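Local coordinates for protein putative transcriptional regulator (Streptomyces coelicolor A3, PDB 2PQQ) that probably binds cAMP through this N-terminal domain and, as a CRP-family transcription factor, probably binds DNA to regulate transcription, at residues P11-L24 / W114-A128. Numbering follows the deposited sequence.
Sequences PLFAALDDEQSAEL and WLNVRPEVATALLRA
W114, near the end of helix 111-117, lies between L24 of helix 18-27 and V121 of helix 120-139 in this CRP-type cyclic nucleotide-binding domain. The axes of 18-24 and 120-128 pass 11.8 Å apart at nearly a right angle. Among the apolar contacts, L24 CD1 meets W114 CZ3 (3.8 Å), and the backbone of L24 lies over one indole face; V121 CG1, from W114's own segment, backs the opposite face. L16 CD1 meets the indole edge at CH2 (4.0 Å). Further along, L125 CD2 reaches F13 CE1 (3.9 Å) and L12 CD1, which also touches A128 CB (4.1 Å). L24 CD2 lies over the F13 ring centre.

The polar contacts gather on E23. W114 CG is anti to the backbone N (chi1 -180°), which carries the indole toward helix 18-24, bringing NE1 to E23; NE1 donates to E23 OE1 (2.8 Å) in the ring plane, though from above the carboxylate plane. Replacing the indole with an alanine's methyl is likely to open a gap between L24 and V121 and leave E23 OE1 without that donor. E19 OE1, over the R118 guanidinium face, makes a salt bridge by charge alone (NE 3.4 Å), completing an E19/E23/R118 network. In the guanidinium plane, R118 NE donates to the syn lone pair of E23 OE2 at 3.2 Å, the carboxylate and guanidinium planes 13° apart.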
ATOM      1  N   PRO A  11     -17.508  -4.982   2.146  1.00 39.72           N
ATOM      2  CA  PRO A  11     -17.288  -3.577   1.788  1.00 40.04           C
ATOM      3  C   PRO A  11     -17.941  -3.117   0.471  1.00 39.65           C
ATOM      4  O   PRO A  11     -17.908  -1.922   0.157  1.00 40.70           O
ATOM      5  CB  PRO A  11     -15.758  -3.496   1.643  1.00 40.22           C
ATOM      6  CG  PRO A  11     -15.238  -4.690   2.410  1.00 40.62           C
ATOM      7  CD  PRO A  11     -16.250  -5.741   2.102  1.00 40.64           C
ATOM      8  N   LEU A  12     -18.510  -4.028  -0.299  1.00 38.31           N
ATOM      9  CA  LEU A  12     -19.111  -3.618  -1.566  1.00 37.57           C
ATOM     10  C   LEU A  12     -20.591  -3.323  -1.417  1.00 36.82           C
ATOM     11  O   LEU A  12     -21.064  -2.274  -1.886  1.00 35.94           O
ATOM     12  CB  LEU A  12     -18.918  -4.671  -2.667  1.00 37.10           C
ATOM     13  CG  LEU A  12     -19.486  -4.287  -4.040  1.00 37.93           C
ATOM     14  CD1 LEU A  12     -18.995  -2.896  -4.526  1.00 34.66           C
ATOM     15  CD2 LEU A  12     -19.182  -5.387  -5.117  1.00 37.32           C
ATOM     16  N   PHE A  13     -21.315  -4.254  -0.779  1.00 36.13           N
ATOM     17  CA  PHE A  13     -22.788  -4.192  -0.722  1.00 35.49           C
ATOM     18  C   PHE A  13     -23.314  -3.765   0.647  1.00 35.41           C
ATOM     19  O   PHE A  13     -24.521  -3.827   0.894  1.00 35.14           O
ATOM     20  CB  PHE A  13     -23.397  -5.542  -1.084  1.00 34.96           C
ATOM     21  CG  PHE A  13     -23.061  -6.021  -2.463  1.00 36.90           C
ATOM     22  CD1 PHE A  13     -23.244  -5.198  -3.580  1.00 35.02           C
ATOM     23  CD2 PHE A  13     -22.598  -7.321  -2.654  1.00 36.29           C
ATOM     24  CE1 PHE A  13     -22.962  -5.674  -4.866  1.00 36.96           C
ATOM     25  CE2 PHE A  13     -22.329  -7.797  -3.920  1.00 36.92           C
ATOM     26  CZ  PHE A  13     -22.493  -6.982  -5.035  1.00 35.81           C
ATOM     27  N   ALA A  14     -22.407  -3.339   1.531  1.00 35.30           N
ATOM     28  CA  ALA A  14     -22.764  -3.038   2.916  1.00 35.05           C
ATOM     29  C   ALA A  14     -23.850  -1.972   3.037  1.00 34.64           C
ATOM     30  O   ALA A  14     -24.678  -2.037   3.946  1.00 33.95           O
ATOM     31  CB  ALA A  14     -21.520  -2.640   3.745  1.00 35.48           C
ATOM     32  N   ALA A  15     -23.863  -1.002   2.120  1.00 34.37           N
ATOM     33  CA  ALA A  15     -24.775   0.144   2.258  1.00 34.56           C
ATOM     34  C   ALA A  15     -26.100  -0.014   1.513  1.00 34.96           C
ATOM     35  O   ALA A  15     -26.962   0.865   1.581  1.00 35.14           O
ATOM     36  CB  ALA A  15     -24.086   1.443   1.848  1.00 34.68           C
ATOM     37  N   LEU A  16     -26.267  -1.132   0.822  1.00 34.57           N
ATOM     38  CA  LEU A  16     -27.476  -1.376   0.041  1.00 34.93           C
ATOM     39  C   LEU A  16     -28.659  -1.424   0.973  1.00 34.93           C
ATOM     40  O   LEU A  16     -28.562  -1.999   2.086  1.00 33.19           O
ATOM     41  CB  LEU A  16     -27.366  -2.695  -0.739  1.00 35.11           C
ATOM     42  CG  LEU A  16     -26.423  -2.857  -1.952  1.00 36.23           C
ATOM     43  CD1 LEU A  16     -26.831  -4.105  -2.713  1.00 35.20           C
ATOM     44  CD2 LEU A  16     -26.407  -1.635  -2.910  1.00 37.24           C
ATOM     45  N   ASP A  17     -29.762  -0.799   0.546  1.00 35.76           N
ATOM     46  CA  ASP A  17     -31.028  -0.915   1.276  1.00 36.80           C
ATOM     47  C   ASP A  17     -31.666  -2.293   1.039  1.00 37.62           C
ATOM     48  O   ASP A  17     -31.128  -3.106   0.268  1.00 36.82           O
ATOM     49  CB  ASP A  17     -31.999   0.262   0.991  1.00 37.24           C
ATOM     50  CG  ASP A  17     -32.452   0.347  -0.469  1.00 38.83           C
ATOM     51  OD1 ASP A  17     -32.444  -0.679  -1.192  1.00 39.07           O
ATOM     52  OD2 ASP A  17     -32.840   1.470  -0.892  1.00 38.50           O
ATOM     53  N   ASP A  18     -32.785  -2.556   1.713  1.00 38.17           N
ATOM     54  CA  ASP A  18     -33.469  -3.847   1.610  1.00 39.44           C
ATOM     55  C   ASP A  18     -33.957  -4.126   0.181  1.00 40.09           C
ATOM     56  O   ASP A  18     -33.872  -5.268  -0.297  1.00 40.22           O
ATOM     57  CB  ASP A  18     -34.627  -3.939   2.614  1.00 39.30           C
ATOM     58  CG  ASP A  18     -34.154  -4.038   4.073  1.00 40.60           C
ATOM     59  OD1 ASP A  18     -32.923  -4.119   4.325  1.00 41.36           O
ATOM     60  OD2 ASP A  18     -35.022  -4.048   4.974  1.00 38.88           O
ATOM     61  N   GLU A  19     -34.443  -3.095  -0.512  1.00 40.58           N
ATOM     62  CA  GLU A  19     -34.936  -3.288  -1.876  1.00 41.72           C
ATOM     63  C   GLU A  19     -33.785  -3.614  -2.818  1.00 40.59           C
ATOM     64  O   GLU A  19     -33.902  -4.524  -3.632  1.00 41.16           O
ATOM     65  CB  GLU A  19     -35.771  -2.098  -2.406  1.00 41.32           C
ATOM     66  CG  GLU A  19     -35.674  -1.932  -3.952  1.00 43.94           C
ATOM     67  CD  GLU A  19     -36.903  -1.333  -4.649  1.00 45.02           C
ATOM     68  OE1 GLU A  19     -36.706  -0.403  -5.477  1.00 50.54           O
ATOM     69  OE2 GLU A  19     -38.057  -1.792  -4.413  1.00 48.55           O
ATOM     70  N   GLN A  20     -32.678  -2.877  -2.711  1.00 39.78           N
ATOM     71  CA  GLN A  20     -31.521  -3.110  -3.573  1.00 38.82           C
ATOM     72  C   GLN A  20     -30.930  -4.496  -3.307  1.00 38.26           C
ATOM     73  O   GLN A  20     -30.532  -5.189  -4.239  1.00 38.94           O
ATOM     74  CB  GLN A  20     -30.468  -2.011  -3.421  1.00 39.06           C
ATOM     75  CG  GLN A  20     -30.936  -0.614  -3.868  1.00 39.27           C
ATOM     76  CD  GLN A  20     -30.137   0.509  -3.231  1.00 41.46           C
ATOM     77  OE1 GLN A  20     -29.537   0.354  -2.147  1.00 41.76           O
ATOM     78  NE2 GLN A  20     -30.129   1.654  -3.896  1.00 38.83           N
ATOM     79  N   SER A  21     -30.899  -4.893  -2.042  1.00 37.70           N
ATOM     80  CA  SER A  21     -30.435  -6.225  -1.641  1.00 37.78           C
ATOM     81  C   SER A  21     -31.338  -7.327  -2.232  1.00 38.05           C
ATOM     82  O   SER A  21     -30.851  -8.397  -2.598  1.00 37.69           O
ATOM     83  CB  SER A  21     -30.427  -6.344  -0.118  1.00 37.22           C
ATOM     84  OG  SER A  21     -29.562  -5.385   0.478  1.00 36.74           O
ATOM     85  N   ALA A  22     -32.649  -7.074  -2.287  1.00 37.67           N
ATOM     86  CA  ALA A  22     -33.574  -8.006  -2.932  1.00 37.58           C
ATOM     87  C   ALA A  22     -33.274  -8.162  -4.444  1.00 37.89           C
ATOM     88  O   ALA A  22     -33.269  -9.287  -4.970  1.00 38.01           O
ATOM     89  CB  ALA A  22     -35.025  -7.574  -2.677  1.00 38.28           C
ATOM     90  N   GLU A  23     -32.984  -7.048  -5.121  1.00 36.90           N
ATOM     91  CA  GLU A  23     -32.675  -7.050  -6.555  1.00 37.85           C
ATOM     92  C   GLU A  23     -31.384  -7.818  -6.840  1.00 36.83           C
ATOM     93  O   GLU A  23     -31.332  -8.629  -7.757  1.00 36.90           O
ATOM     94  CB  GLU A  23     -32.520  -5.626  -7.093  1.00 37.69           C
ATOM     95  CG  GLU A  23     -33.758  -4.731  -6.935  1.00 40.44           C
ATOM     96  CD  GLU A  23     -33.443  -3.247  -7.192  1.00 40.10           C
ATOM     97  OE1 GLU A  23     -32.270  -2.840  -7.055  1.00 40.93           O
ATOM     98  OE2 GLU A  23     -34.368  -2.494  -7.544  1.00 43.46           O
ATOM     99  N   LEU A  24     -30.356  -7.512  -6.054  1.00 36.24           N
ATOM    100  CA  LEU A  24     -29.086  -8.247  -6.020  1.00 35.87           C
ATOM    101  C   LEU A  24     -29.322  -9.749  -5.897  1.00 35.56           C
ATOM    102  O   LEU A  24     -28.802 -10.523  -6.706  1.00 35.67           O
ATOM    103  CB  LEU A  24     -28.234  -7.756  -4.852  1.00 35.22           C
ATOM    104  CG  LEU A  24     -26.895  -8.473  -4.628  1.00 35.70           C
ATOM    105  CD1 LEU A  24     -25.968  -8.535  -5.921  1.00 37.13           C
ATOM    106  CD2 LEU A  24     -26.195  -7.826  -3.426  1.00 35.86           C
ATOM    107  N   TRP A 114     -29.381  -4.887 -13.983  1.00 35.69           N
ATOM    108  CA  TRP A 114     -29.691  -4.420 -12.643  1.00 36.96           C
ATOM    109  C   TRP A 114     -29.657  -2.899 -12.595  1.00 37.56           C
ATOM    110  O   TRP A 114     -30.616  -2.278 -12.148  1.00 37.19           O
ATOM    111  CB  TRP A 114     -28.769  -5.069 -11.620  1.00 37.67           C
ATOM    112  CG  TRP A 114     -29.011  -4.660 -10.197  1.00 38.05           C
ATOM    113  CD1 TRP A 114     -30.173  -4.113  -9.643  1.00 38.87           C
ATOM    114  CD2 TRP A 114     -28.083  -4.791  -9.129  1.00 37.73           C
ATOM    115  NE1 TRP A 114     -29.979  -3.891  -8.294  1.00 39.01           N
ATOM    116  CE2 TRP A 114     -28.719  -4.318  -7.954  1.00 38.07           C
ATOM    117  CE3 TRP A 114     -26.769  -5.271  -9.045  1.00 38.18           C
ATOM    118  CZ2 TRP A 114     -28.073  -4.299  -6.718  1.00 40.02           C
ATOM    119  CZ3 TRP A 114     -26.129  -5.251  -7.808  1.00 39.24           C
ATOM    120  CH2 TRP A 114     -26.783  -4.754  -6.668  1.00 37.76           C
ATOM    121  N   LEU A 115     -28.590  -2.296 -13.119  1.00 39.04           N
ATOM    122  CA  LEU A 115     -28.504  -0.822 -13.177  1.00 40.19           C
ATOM    123  C   LEU A 115     -29.650  -0.188 -13.960  1.00 40.63           C
ATOM    124  O   LEU A 115     -30.127   0.879 -13.587  1.00 40.52           O
ATOM    125  CB  LEU A 115     -27.157  -0.340 -13.725  1.00 40.53           C
ATOM    126  CG  LEU A 115     -25.883  -0.889 -13.075  1.00 43.31           C
ATOM    127  CD1 LEU A 115     -24.644  -0.133 -13.627  1.00 44.66           C
ATOM    128  CD2 LEU A 115     -25.932  -0.841 -11.542  1.00 43.59           C
ATOM    129  N   ASN A 116     -30.101  -0.855 -15.020  1.00 40.96           N
ATOM    130  CA  ASN A 116     -31.249  -0.397 -15.813  1.00 41.83           C
ATOM    131  C   ASN A 116     -32.562  -0.403 -15.044  1.00 41.64           C
ATOM    132  O   ASN A 116     -33.405   0.450 -15.253  1.00 42.59           O
ATOM    133  CB  ASN A 116     -31.411  -1.257 -17.070  1.00 42.21           C
ATOM    134  CG  ASN A 116     -30.297  -1.034 -18.079  1.00 44.29           C
ATOM    135  OD1 ASN A 116     -30.372  -1.486 -19.230  1.00 45.48           O
ATOM    136  ND2 ASN A 116     -29.244  -0.351 -17.647  1.00 45.21           N
ATOM    137  N   VAL A 117     -32.737  -1.382 -14.168  1.00 40.82           N
ATOM    138  CA  VAL A 117     -33.928  -1.472 -13.326  1.00 40.75           C
ATOM    139  C   VAL A 117     -33.862  -0.477 -12.153  1.00 40.57           C
ATOM    140  O   VAL A 117     -34.890   0.052 -11.705  1.00 38.59           O
ATOM    141  CB  VAL A 117     -34.088  -2.933 -12.813  1.00 40.70           C
ATOM    142  CG1 VAL A 117     -34.972  -3.017 -11.598  1.00 41.16           C
ATOM    143  CG2 VAL A 117     -34.605  -3.825 -13.941  1.00 39.08           C
ATOM    144  N   ARG A 118     -32.647  -0.234 -11.664  1.00 40.51           N
ATOM    145  CA  ARG A 118     -32.446   0.517 -10.419  1.00 41.34           C
ATOM    146  C   ARG A 118     -31.185   1.381 -10.530  1.00 41.61           C
ATOM    147  O   ARG A 118     -30.104   1.015 -10.046  1.00 41.32           O
ATOM    148  CB  ARG A 118     -32.366  -0.445  -9.241  1.00 41.66           C
ATOM    149  CG  ARG A 118     -32.331   0.203  -7.821  1.00 45.12           C
ATOM    150  CD  ARG A 118     -33.478   1.153  -7.542  1.00 49.03           C
ATOM    151  NE  ARG A 118     -34.766   0.657  -8.030  1.00 54.49           N
ATOM    152  CZ  ARG A 118     -35.731   1.441  -8.522  1.00 56.70           C
ATOM    153  NH1 ARG A 118     -35.549   2.759  -8.617  1.00 57.26           N
ATOM    154  NH2 ARG A 118     -36.874   0.903  -8.935  1.00 58.03           N
ATOM    155  N   PRO A 119     -31.336   2.550 -11.154  1.00 42.22           N
ATOM    156  CA  PRO A 119     -30.214   3.404 -11.540  1.00 42.91           C
ATOM    157  C   PRO A 119     -29.410   3.942 -10.351  1.00 42.77           C
ATOM    158  O   PRO A 119     -28.236   4.279 -10.521  1.00 42.80           O
ATOM    159  CB  PRO A 119     -30.890   4.555 -12.295  1.00 43.16           C
ATOM    160  CG  PRO A 119     -32.279   4.092 -12.579  1.00 43.99           C
ATOM    161  CD  PRO A 119     -32.633   3.173 -11.471  1.00 42.12           C
ATOM    162  N   GLU A 120     -30.042   4.027  -9.174  1.00 42.30           N
ATOM    163  CA  GLU A 120     -29.371   4.461  -7.942  1.00 42.16           C
ATOM    164  C   GLU A 120     -28.241   3.532  -7.512  1.00 41.06           C
ATOM    165  O   GLU A 120     -27.357   3.930  -6.743  1.00 40.06           O
ATOM    166  CB  GLU A 120     -30.370   4.571  -6.779  1.00 43.02           C
ATOM    167  CG  GLU A 120     -31.313   5.752  -6.866  1.00 46.03           C
ATOM    168  CD  GLU A 120     -31.938   6.112  -5.520  1.00 51.59           C
ATOM    169  OE1 GLU A 120     -33.179   6.287  -5.467  1.00 51.93           O
ATOM    170  OE2 GLU A 120     -31.184   6.240  -4.518  1.00 54.56           O
ATOM    171  N   VAL A 121     -28.298   2.286  -7.981  1.00 39.89           N
ATOM    172  CA  VAL A 121     -27.314   1.274  -7.647  1.00 38.92           C
ATOM    173  C   VAL A 121     -25.945   1.660  -8.202  1.00 38.58           C
ATOM    174  O   VAL A 121     -24.952   1.393  -7.551  1.00 37.52           O
ATOM    175  CB  VAL A 121     -27.747  -0.141  -8.114  1.00 39.50           C
ATOM    176  CG1 VAL A 121     -26.590  -1.161  -8.049  1.00 39.79           C
ATOM    177  CG2 VAL A 121     -28.908  -0.650  -7.265  1.00 41.06           C
ATOM    178  N   ALA A 122     -25.898   2.274  -9.391  1.00 37.71           N
ATOM    179  CA  ALA A 122     -24.621   2.644 -10.023  1.00 38.03           C
ATOM    180  C   ALA A 122     -23.872   3.609  -9.133  1.00 38.16           C
ATOM    181  O   ALA A 122     -22.695   3.421  -8.851  1.00 38.42           O
ATOM    182  CB  ALA A 122     -24.842   3.267 -11.443  1.00 37.95           C
ATOM    183  N   THR A 123     -24.592   4.618  -8.652  1.00 38.17           N
ATOM    184  CA  THR A 123     -24.079   5.592  -7.723  1.00 37.98           C
ATOM    185  C   THR A 123     -23.607   4.953  -6.410  1.00 37.27           C
ATOM    186  O   THR A 123     -22.528   5.288  -5.901  1.00 35.70           O
ATOM    187  CB  THR A 123     -25.164   6.650  -7.490  1.00 38.47           C
ATOM    188  OG1 THR A 123     -25.413   7.287  -8.743  1.00 41.72           O
ATOM    189  CG2 THR A 123     -24.716   7.690  -6.499  1.00 40.51           C
ATOM    190  N   ALA A 124     -24.404   4.025  -5.882  1.00 36.10           N
ATOM    191  CA  ALA A 124     -24.052   3.319  -4.645  1.00 34.97           C
ATOM    192  C   ALA A 124     -22.825   2.412  -4.832  1.00 34.37           C
ATOM    193  O   ALA A 124     -21.929   2.373  -3.978  1.00 33.58           O
ATOM    194  CB  ALA A 124     -25.245   2.532  -4.130  1.00 35.38           C
ATOM    195  N   LEU A 125     -22.755   1.700  -5.957  1.00 33.57           N
ATOM    196  CA  LEU A 125     -21.574   0.883  -6.215  1.00 32.97           C
ATOM    197  C   LEU A 125     -20.339   1.738  -6.425  1.00 32.36           C
ATOM    198  O   LEU A 125     -19.285   1.425  -5.887  1.00 33.07           O
ATOM    199  CB  LEU A 125     -21.802  -0.082  -7.378  1.00 33.81           C
ATOM    200  CG  LEU A 125     -22.924  -1.089  -7.084  1.00 34.21           C
ATOM    201  CD1 LEU A 125     -23.130  -1.947  -8.296  1.00 36.53           C
ATOM    202  CD2 LEU A 125     -22.662  -1.934  -5.818  1.00 33.50           C
ATOM    203  N   LEU A 126     -20.471   2.832  -7.171  1.00 31.65           N
ATOM    204  CA  LEU A 126     -19.357   3.764  -7.377  1.00 32.19           C
ATOM    205  C   LEU A 126     -18.857   4.350  -6.059  1.00 32.40           C
ATOM    206  O   LEU A 126     -17.649   4.479  -5.851  1.00 32.19           O
ATOM    207  CB  LEU A 126     -19.758   4.883  -8.354  1.00 31.55           C
ATOM    208  CG  LEU A 126     -19.773   4.490  -9.840  1.00 31.85           C
ATOM    209  CD1 LEU A 126     -20.565   5.533 -10.644  1.00 31.10           C
ATOM    210  CD2 LEU A 126     -18.348   4.338 -10.373  1.00 30.23           C
ATOM    211  N   ARG A 127     -19.795   4.730  -5.188  1.00 32.57           N
ATOM    212  CA  ARG A 127     -19.477   5.191  -3.834  1.00 34.08           C
ATOM    213  C   ARG A 127     -18.629   4.181  -3.092  1.00 33.89           C
ATOM    214  O   ARG A 127     -17.572   4.524  -2.604  1.00 35.24           O
ATOM    215  CB  ARG A 127     -20.751   5.483  -3.030  1.00 33.66           C
ATOM    216  CG  ARG A 127     -20.503   6.030  -1.627  1.00 36.28           C
ATOM    217  CD  ARG A 127     -21.796   6.481  -0.928  1.00 36.05           C
ATOM    218  NE  ARG A 127     -21.956   7.938  -0.959  1.00 42.44           N
ATOM    219  CZ  ARG A 127     -22.731   8.597  -1.813  1.00 43.48           C
ATOM    220  NH1 ARG A 127     -23.447   7.933  -2.717  1.00 46.87           N
ATOM    221  NH2 ARG A 127     -22.803   9.920  -1.761  1.00 43.17           N
ATOM    222  N   ALA A 128     -19.092   2.935  -3.025  1.00 34.35           N
ATOM    223  CA  ALA A 128     -18.430   1.880  -2.258  1.00 34.37           C
ATOM    224  C   ALA A 128     -17.004   1.644  -2.732  1.00 35.08           C
ATOM    225  O   ALA A 128     -16.077   1.630  -1.932  1.00 34.54           O
ATOM    226  CB  ALA A 128     -19.236   0.590  -2.346  1.00 34.78           C
TER
HETATM  227  O   HOH W   1     -37.023  -1.600  -8.764  1.00 55.96           O